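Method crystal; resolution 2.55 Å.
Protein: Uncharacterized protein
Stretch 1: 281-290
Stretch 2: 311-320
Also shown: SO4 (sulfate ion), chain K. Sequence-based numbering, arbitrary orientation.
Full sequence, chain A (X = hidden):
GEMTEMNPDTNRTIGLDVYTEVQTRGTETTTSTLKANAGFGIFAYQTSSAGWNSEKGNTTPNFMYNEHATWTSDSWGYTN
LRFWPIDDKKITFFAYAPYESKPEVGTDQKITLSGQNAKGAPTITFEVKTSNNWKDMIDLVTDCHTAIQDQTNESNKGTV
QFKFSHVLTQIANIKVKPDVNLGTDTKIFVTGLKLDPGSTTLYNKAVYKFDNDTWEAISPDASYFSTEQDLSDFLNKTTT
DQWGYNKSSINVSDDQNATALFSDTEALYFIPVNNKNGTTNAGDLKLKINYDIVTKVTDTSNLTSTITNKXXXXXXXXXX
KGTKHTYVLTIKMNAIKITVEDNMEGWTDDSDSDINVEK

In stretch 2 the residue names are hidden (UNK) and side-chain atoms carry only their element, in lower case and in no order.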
ATOM      1  N   ASN A 281      14.900 -11.395   8.029  1.00 54.31           N
ATOM      2  CA  ASN A 281      15.786 -10.990   9.110  1.00 53.73           C
ATOM      3  C   ASN A 281      15.728  -9.526   9.422  1.00 57.87           C
ATOM      4  O   ASN A 281      15.420  -8.712   8.556  1.00 58.69           O
ATOM      5  CB  ASN A 281      17.242 -11.321   8.749  1.00 52.81           C
ATOM      6  CG  ASN A 281      17.497 -12.718   8.243  1.00 69.71           C
ATOM      7  OD1 ASN A 281      17.966 -12.905   7.116  1.00 66.69           O
ATOM      8  ND2 ASN A 281      17.203 -13.731   9.056  1.00 56.28           N
ATOM      9  N   ALA A 282      16.091  -9.183  10.659  1.00 53.93           N
ATOM     10  CA  ALA A 282      16.235  -7.805  11.091  1.00 52.28           C
ATOM     11  C   ALA A 282      17.347  -7.177  10.276  1.00 54.45           C
ATOM     12  O   ALA A 282      18.383  -7.801  10.064  1.00 55.75           O
ATOM     13  CB  ALA A 282      16.569  -7.757  12.574  1.00 53.32           C
ATOM     14  N   GLY A 283      17.102  -5.991   9.762  1.00 49.00           N
ATOM     15  CA  GLY A 283      18.104  -5.284   8.981  1.00 47.66           C
ATOM     16  C   GLY A 283      18.118  -5.629   7.514  1.00 51.74           C
ATOM     17  O   GLY A 283      18.982  -5.125   6.793  1.00 51.20           O
ATOM     18  N   ASP A 284      17.149  -6.468   7.047  1.00 49.18           N
ATOM     19  CA  ASP A 284      16.976  -6.751   5.621  1.00 49.22           C
ATOM     20  C   ASP A 284      16.560  -5.432   4.993  1.00 50.87           C
ATOM     21  O   ASP A 284      17.096  -5.038   3.963  1.00 51.53           O
ATOM     22  CB  ASP A 284      15.960  -7.885   5.368  1.00 51.76           C
ATOM     23  CG  ASP A 284      16.537  -9.297   5.398  1.00 63.50           C
ATOM     24  OD1 ASP A 284      17.691  -9.464   5.866  1.00 65.84           O
ATOM     25  OD2 ASP A 284      15.845 -10.233   4.933  1.00 67.60           O
ATOM     26  N   LEU A 285      15.684  -4.703   5.707  1.00 44.76           N
ATOM     27  CA  LEU A 285      15.263  -3.343   5.402  1.00 42.79           C
ATOM     28  C   LEU A 285      15.777  -2.425   6.516  1.00 49.49           C
ATOM     29  O   LEU A 285      15.768  -2.812   7.695  1.00 51.81           O
ATOM     30  CB  LEU A 285      13.746  -3.233   5.250  1.00 40.88           C
ATOM     31  CG  LEU A 285      13.120  -3.987   4.084  1.00 43.70           C
ATOM     32  CD1 LEU A 285      11.665  -3.916   4.159  1.00 42.15           C
ATOM     33  CD2 LEU A 285      13.586  -3.459   2.760  1.00 44.84           C
ATOM     34  N   LYS A 286      16.280  -1.244   6.147  1.00 43.61           N
ATOM     35  CA  LYS A 286      16.816  -0.278   7.107  1.00 42.29           C
ATOM     36  C   LYS A 286      16.354   1.131   6.796  1.00 45.21           C
ATOM     37  O   LYS A 286      15.995   1.416   5.660  1.00 45.26           O
ATOM     38  CB  LYS A 286      18.363  -0.282   7.080  1.00 44.35           C
ATOM     39  CG  LYS A 286      19.021  -1.547   7.548  1.00 56.78           C
ATOM     40  CD  LYS A 286      20.514  -1.417   7.379  1.00 61.78           C
ATOM     41  CE  LYS A 286      21.173  -2.665   6.854  1.00 63.79           C
ATOM     42  NZ  LYS A 286      21.304  -3.677   7.922  1.00 69.45           N
ATOM     43  N   LEU A 287      16.447   2.026   7.783  1.00 41.45           N
ATOM     44  CA  LEU A 287      16.205   3.455   7.637  1.00 40.83           C
ATOM     45  C   LEU A 287      17.534   4.205   7.823  1.00 45.32           C
ATOM     46  O   LEU A 287      18.380   3.742   8.573  1.00 46.86           O
ATOM     47  CB  LEU A 287      15.170   3.969   8.666  1.00 39.99           C
ATOM     48  CG  LEU A 287      13.749   3.413   8.631  1.00 43.78           C
ATOM     49  CD1 LEU A 287      12.955   3.974   9.800  1.00 44.42           C
ATOM     50  CD2 LEU A 287      13.036   3.752   7.344  1.00 40.25           C
ATOM     51  N   LYS A 288      17.719   5.339   7.143  1.00 41.13           N
ATOM     52  CA  LYS A 288      18.866   6.246   7.283  1.00 40.52           C
ATOM     53  C   LYS A 288      18.262   7.563   7.751  1.00 46.53           C
ATOM     54  O   LYS A 288      17.453   8.149   7.029  1.00 47.39           O
ATOM     55  CB  LYS A 288      19.675   6.386   5.972  1.00 41.83           C
ATOM     56  CG  LYS A 288      20.341   5.105   5.456  1.00 43.90           C
ATOM     57  CD  LYS A 288      21.387   4.542   6.416  1.00 52.39           C
ATOM     58  CE  LYS A 288      22.233   3.486   5.775  1.00 57.63           C
ATOM     59  NZ  LYS A 288      23.328   4.090   4.987  1.00 66.25           N
ATOM     60  N   ILE A 289      18.532   7.962   9.002  1.00 42.24           N
ATOM     61  CA  ILE A 289      17.914   9.152   9.579  1.00 40.30           C
ATOM     62  C   ILE A 289      18.942  10.252   9.825  1.00 43.96           C
ATOM     63  O   ILE A 289      20.128   9.974  10.096  1.00 42.88           O
ATOM     64  CB  ILE A 289      17.127   8.781  10.860  1.00 42.92           C
ATOM     65  CG1 ILE A 289      16.126   9.896  11.262  1.00 43.27           C
ATOM     66  CG2 ILE A 289      18.051   8.336  12.001  1.00 42.56           C
ATOM     67  CD1 ILE A 289      15.091   9.536  12.334  1.00 46.07           C
ATOM     68  N   ASN A 290      18.468  11.519   9.686  1.00 39.58           N
ATOM     69  CA  ASN A 290      19.231  12.759   9.917  1.00 38.12           C
ATOM     70  C   ASN A 290      18.517  13.568  10.979  1.00 40.33           C
ATOM     71  O   ASN A 290      17.312  13.758  10.878  1.00 41.73           O
ATOM     72  CB  ASN A 290      19.339  13.577   8.628  1.00 34.63           C
ATOM     73  CG  ASN A 290      20.115  12.953   7.511  1.00 46.11           C
ATOM     74  OD1 ASN A 290      20.507  11.786   7.544  1.00 44.79           O
ATOM     75  ND2 ASN A 290      20.393  13.749   6.493  1.00 36.63           N
ATOM     76  N   UNK A 311      22.138   4.806  10.487  1.00 46.46           N
ATOM     77  CA  UNK A 311      21.493   3.548  10.159  1.00 46.24           C
ATOM     78  C   UNK A 311      20.629   3.070  11.313  1.00 51.03           C
ATOM     79  O   UNK A 311      21.044   3.097  12.480  1.00 51.33           O
ATOM     80  c   UNK A 311      22.571   2.521   9.842  1.00 48.30           C
ATOM     81  c   UNK A 311      22.055   1.320   9.104  1.00 58.34           C
ATOM     82  c   UNK A 311      23.125   0.282   8.865  1.00 78.24           C
ATOM     83  o   UNK A 311      23.318  -0.584   9.753  1.00 67.42           O
ATOM     84  o   UNK A 311      23.739   0.313   7.771  1.00 66.04           O
ATOM     85  N   UNK A 312      19.410   2.654  10.973  1.00 46.15           N
ATOM     86  CA  UNK A 312      18.407   2.128  11.890  1.00 44.37           C
ATOM     87  C   UNK A 312      17.845   0.870  11.229  1.00 49.88           C
ATOM     88  O   UNK A 312      17.213   0.983  10.186  1.00 50.37           O
ATOM     89  c   UNK A 312      17.890   4.399  12.883  1.00 43.94           C
ATOM     90  c   UNK A 312      16.200   2.595  13.049  1.00 45.35           C
ATOM     91  c   UNK A 312      17.313   3.184  12.207  1.00 45.31           C
ATOM     92  N   UNK A 313      18.122  -0.321  11.786  1.00 47.54           N
ATOM     93  CA  UNK A 313      17.621  -1.575  11.227  1.00 47.72           C
ATOM     94  C   UNK A 313      16.163  -1.776  11.581  1.00 51.05           C
ATOM     95  O   UNK A 313      15.780  -1.570  12.735  1.00 51.41           O
ATOM     96  o   UNK A 313      19.669  -2.913  11.050  1.00 63.95           O
ATOM     97  c   UNK A 313      18.432  -2.766  11.731  1.00 52.47           C
ATOM     98  N   UNK A 314      15.343  -2.168  10.587  1.00 45.56           N
ATOM     99  CA  UNK A 314      13.940  -2.485  10.811  1.00 43.24           C
ATOM    100  C   UNK A 314      13.848  -3.950  11.248  1.00 50.23           C
ATOM    101  O   UNK A 314      14.672  -4.777  10.810  1.00 50.42           O
ATOM    102  c   UNK A 314      13.074  -2.192   9.583  1.00 41.04           C
ATOM    103  c   UNK A 314      12.277  -0.557   7.861  1.00 37.72           C
ATOM    104  c   UNK A 314      13.021  -0.727   9.164  1.00 41.11           C
ATOM    105  c   UNK A 314      12.471   0.161  10.278  1.00 39.95           C
ATOM    106  N   UNK A 315      12.908  -4.297  12.163  1.00 47.32           N
ATOM    107  CA  UNK A 315      12.878  -5.685  12.672  1.00 47.67           C
ATOM    108  C   UNK A 315      12.457  -6.705  11.631  1.00 51.11           C
ATOM    109  O   UNK A 315      11.998  -6.348  10.553  1.00 51.06           O
ATOM    110  c   UNK A 315      11.054  -4.422  13.589  1.00 52.34           C
ATOM    111  c   UNK A 315      11.870  -5.624  13.830  1.00 49.34           C
ATOM    112  c   UNK A 315      11.899  -3.446  12.838  1.00 47.52           C
ATOM    113  N   UNK A 316      12.626  -7.981  11.953  1.00 48.54           N
ATOM    114  CA  UNK A 316      12.199  -9.057  11.073  1.00 48.37           C
ATOM    115  C   UNK A 316      10.683  -9.081  11.052  1.00 52.45           C
ATOM    116  O   UNK A 316      10.048  -8.470  11.921  1.00 51.04           O
ATOM    117  c   UNK A 316      12.377 -13.131  14.233  1.00 77.43           C
ATOM    118  c   UNK A 316      12.356 -10.985  12.841  1.00 51.72           C
ATOM    119  c   UNK A 316      12.776 -12.442  12.946  1.00 59.69           C
ATOM    120  c   UNK A 316      12.790 -10.429  11.485  1.00 51.33           C
ATOM    121  n   UNK A 316      12.521 -14.618  14.132  1.00 91.62           N
ATOM    122  N   UNK A 317      10.108  -9.782  10.053  1.00 49.21           N
ATOM    123  CA  UNK A 317       8.666  -9.962   9.870  1.00 48.30           C
ATOM    124  C   UNK A 317       7.975  -8.580   9.705  1.00 53.34           C
ATOM    125  O   UNK A 317       6.916  -8.318  10.275  1.00 55.44           O
ATOM    126  n   UNK A 317       9.041 -12.539  12.436  1.00 58.81           N
ATOM    127  c   UNK A 317       8.068 -10.826  11.013  1.00 44.61           C
ATOM    128  o   UNK A 317       9.094 -12.874  10.226  1.00 65.34           O
ATOM    129  c   UNK A 317       8.766 -12.167  11.192  1.00 68.85           C
ATOM    130  N   UNK A 318       8.605  -7.699   8.922  1.00 48.16           N
ATOM    131  CA  UNK A 318       8.090  -6.366   8.616  1.00 46.19           C
ATOM    132  C   UNK A 318       7.850  -6.285   7.104  1.00 50.45           C
ATOM    133  O   UNK A 318       8.380  -7.109   6.348  1.00 50.69           O
ATOM    134  o   UNK A 318       8.225  -4.072   9.325  1.00 41.59           O
ATOM    135  c   UNK A 318       9.003  -5.257   9.165  1.00 42.80           C
ATOM    136  c   UNK A 318      10.195  -4.977   8.293  1.00 34.63           C
ATOM    137  N   UNK A 319       7.078  -5.268   6.675  1.00 45.84           N
ATOM    138  CA  UNK A 319       6.613  -5.049   5.309  1.00 43.95           C
ATOM    139  C   UNK A 319       5.696  -6.249   4.926  1.00 49.17           C
ATOM    140  O   UNK A 319       5.804  -6.822   3.837  1.00 50.21           O
ATOM    141  c   UNK A 319       8.550  -2.566   5.207  1.00 46.94           C
ATOM    142  c   UNK A 319       8.408  -2.866   2.841  1.00 44.44           C
ATOM    143  c   UNK A 319       8.209  -3.374   4.124  1.00 44.13           C
ATOM    144  c   UNK A 319       9.235  -0.775   3.730  1.00 42.32           C
ATOM    145  c   UNK A 319       8.923  -1.568   2.646  1.00 45.02           C
ATOM    146  c   UNK A 319       7.777  -4.809   4.329  1.00 44.20           C
ATOM    147  c   UNK A 319       9.070  -1.267   5.008  1.00 45.93           C
ATOM    148  N   UNK A 320       4.791  -6.622   5.863  1.00 44.65           N
ATOM    149  CA  UNK A 320       3.830  -7.722   5.714  1.00 44.03           C
ATOM    150  C   UNK A 320       2.639  -7.314   4.848  1.00 49.45           C
ATOM    151  O   UNK A 320       2.071  -6.228   5.042  1.00 49.97           O
ATOM    152  n   UNK A 320       3.793 -10.712  11.285  1.00 82.77           N
ATOM    153  c   UNK A 320       3.294  -8.173   7.083  1.00 44.37           C
ATOM    154  c   UNK A 320       4.262  -8.917   7.971  1.00 42.22           C
ATOM    155  c   UNK A 320       3.650  -9.160   9.357  1.00 44.97           C
ATOM    156  c   UNK A 320       3.963 -10.558   9.821  1.00 67.93           C
TER
HETATM  157  S   SO4 K 410      19.381  17.082   6.279  0.50 47.95           S
HETATM  158  O1  SO4 K 410      19.501  17.626   7.584  0.50 51.59           O
HETATM  159  O2  SO4 K 410      20.719  16.835   5.790  0.50 47.83           O
HETATM  160  O3  SO4 K 410      18.679  15.840   6.396  0.50 48.91           O
HETATM  161  O4  SO4 K 410      18.637  18.030   5.399  0.50 48.97           O
HETATM  162  O   HOH W   1      13.893  -6.398   8.172  1.00 39.71           O

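Position 311 carries three carbons in a row, the third bearing two oxygens. It pairs with Lys288 in an antiparallel strand, on the same face of the sheet as the side chains of Lys286 and Lys288, and its stem packs against both lysine chains. A carboxylate on a two-methylene stem is glutamate. Glu311 CG lies 3.6 Å from Lys286 CD and 4.0 Å from Lys288 CE; the carboxylate carbon, Glu311 CD, is 3.5 Å from Lys286 CD. The opposite charges, Lys286 NZ and Glu311 OE1, are 4.1 Å apart, too far for a salt bridge but close enough to favour each other.

Position 312 has one carbon carrying two more, on the other face of the sheet, where it meets Leu287 and Ile289. Three carbons branched at CB mean valine; threonine would show an oxygen. Val312 CB is 4.2 Å from Leu287 CB, and Val312 CG2 is 4.0 Å from Ile289 CG2, so a compact apolar group suits this buried site.

At 313, back on the face of Glu311, a single carbon bears one oxygen; this oxygen of 313 lies 3.5 Å from Gly283 CA and 3.6 Å from Lys286 NZ. The residue is serine. Gly283 leaves this space open: an ideal CB there would come within 3.0 Å of Ser313 OG.

Position 314 has four carbons, forked at the second, and reaches the side chains of Leu285 and Leu287. The fork beyond CB marks leucine. Leu314 CD1 lies 4.0 Å from Leu285 CB, while Leu314 CD2 lies 3.9 Å from Leu287 CG, a good fit for a buried apolar branch.

At 315, three carbons close a ring onto the backbone nitrogen, and CB points away from stretch 1: a proline. Pro315 CB, the nearest side-chain atom, is 5.3 Å from Ala282 CB. No backbone hydrogen bond to stretch 1 is made from this nitrogen, so lacking an amide proton costs the contact nothing.

Position 316 is a run of four carbons ending in nitrogen; CB of 316 sits 3.6 Å from Ala282 N, but the chain then leads away. This is lysine, its charged end left exposed.

Position 317, not touching stretch 1, shows two carbons, the second bearing an oxygen and a nitrogen: asparagine, which tolerates the positive phi of 59° well.

At 318, one carbon carries an oxygen and a carbon, giving threonine. Buried Thr318 satisfies its hydroxyl elsewhere in the structure.

Position 319 has one carbon and then a six-carbon ring without oxygen, with Leu285 CD1 over one face: phenylalanine. Leu285 CD1 lies 3.5 Å from Phe319 CG in a CH-pi contact.

Position 320, four carbons in a row ending in nitrogen and touching nothing on stretch 1, is lysine, whose long charged chain suits a partly exposed place.

Backbone hydrogen bonds fix the register: Leu287 N to Val312 O (2.7 Å), Val312 N to Leu287 O (2.8 Å), Leu314 N to Leu285 O (3.0 Å) and Gly283 N to Leu314 O (2.9 Å). Apolar side chains then fill the buried side, while lysines, glutamate and serine occupy the other strand face.

Stretch 2 311-320: EVSLPKNTFK
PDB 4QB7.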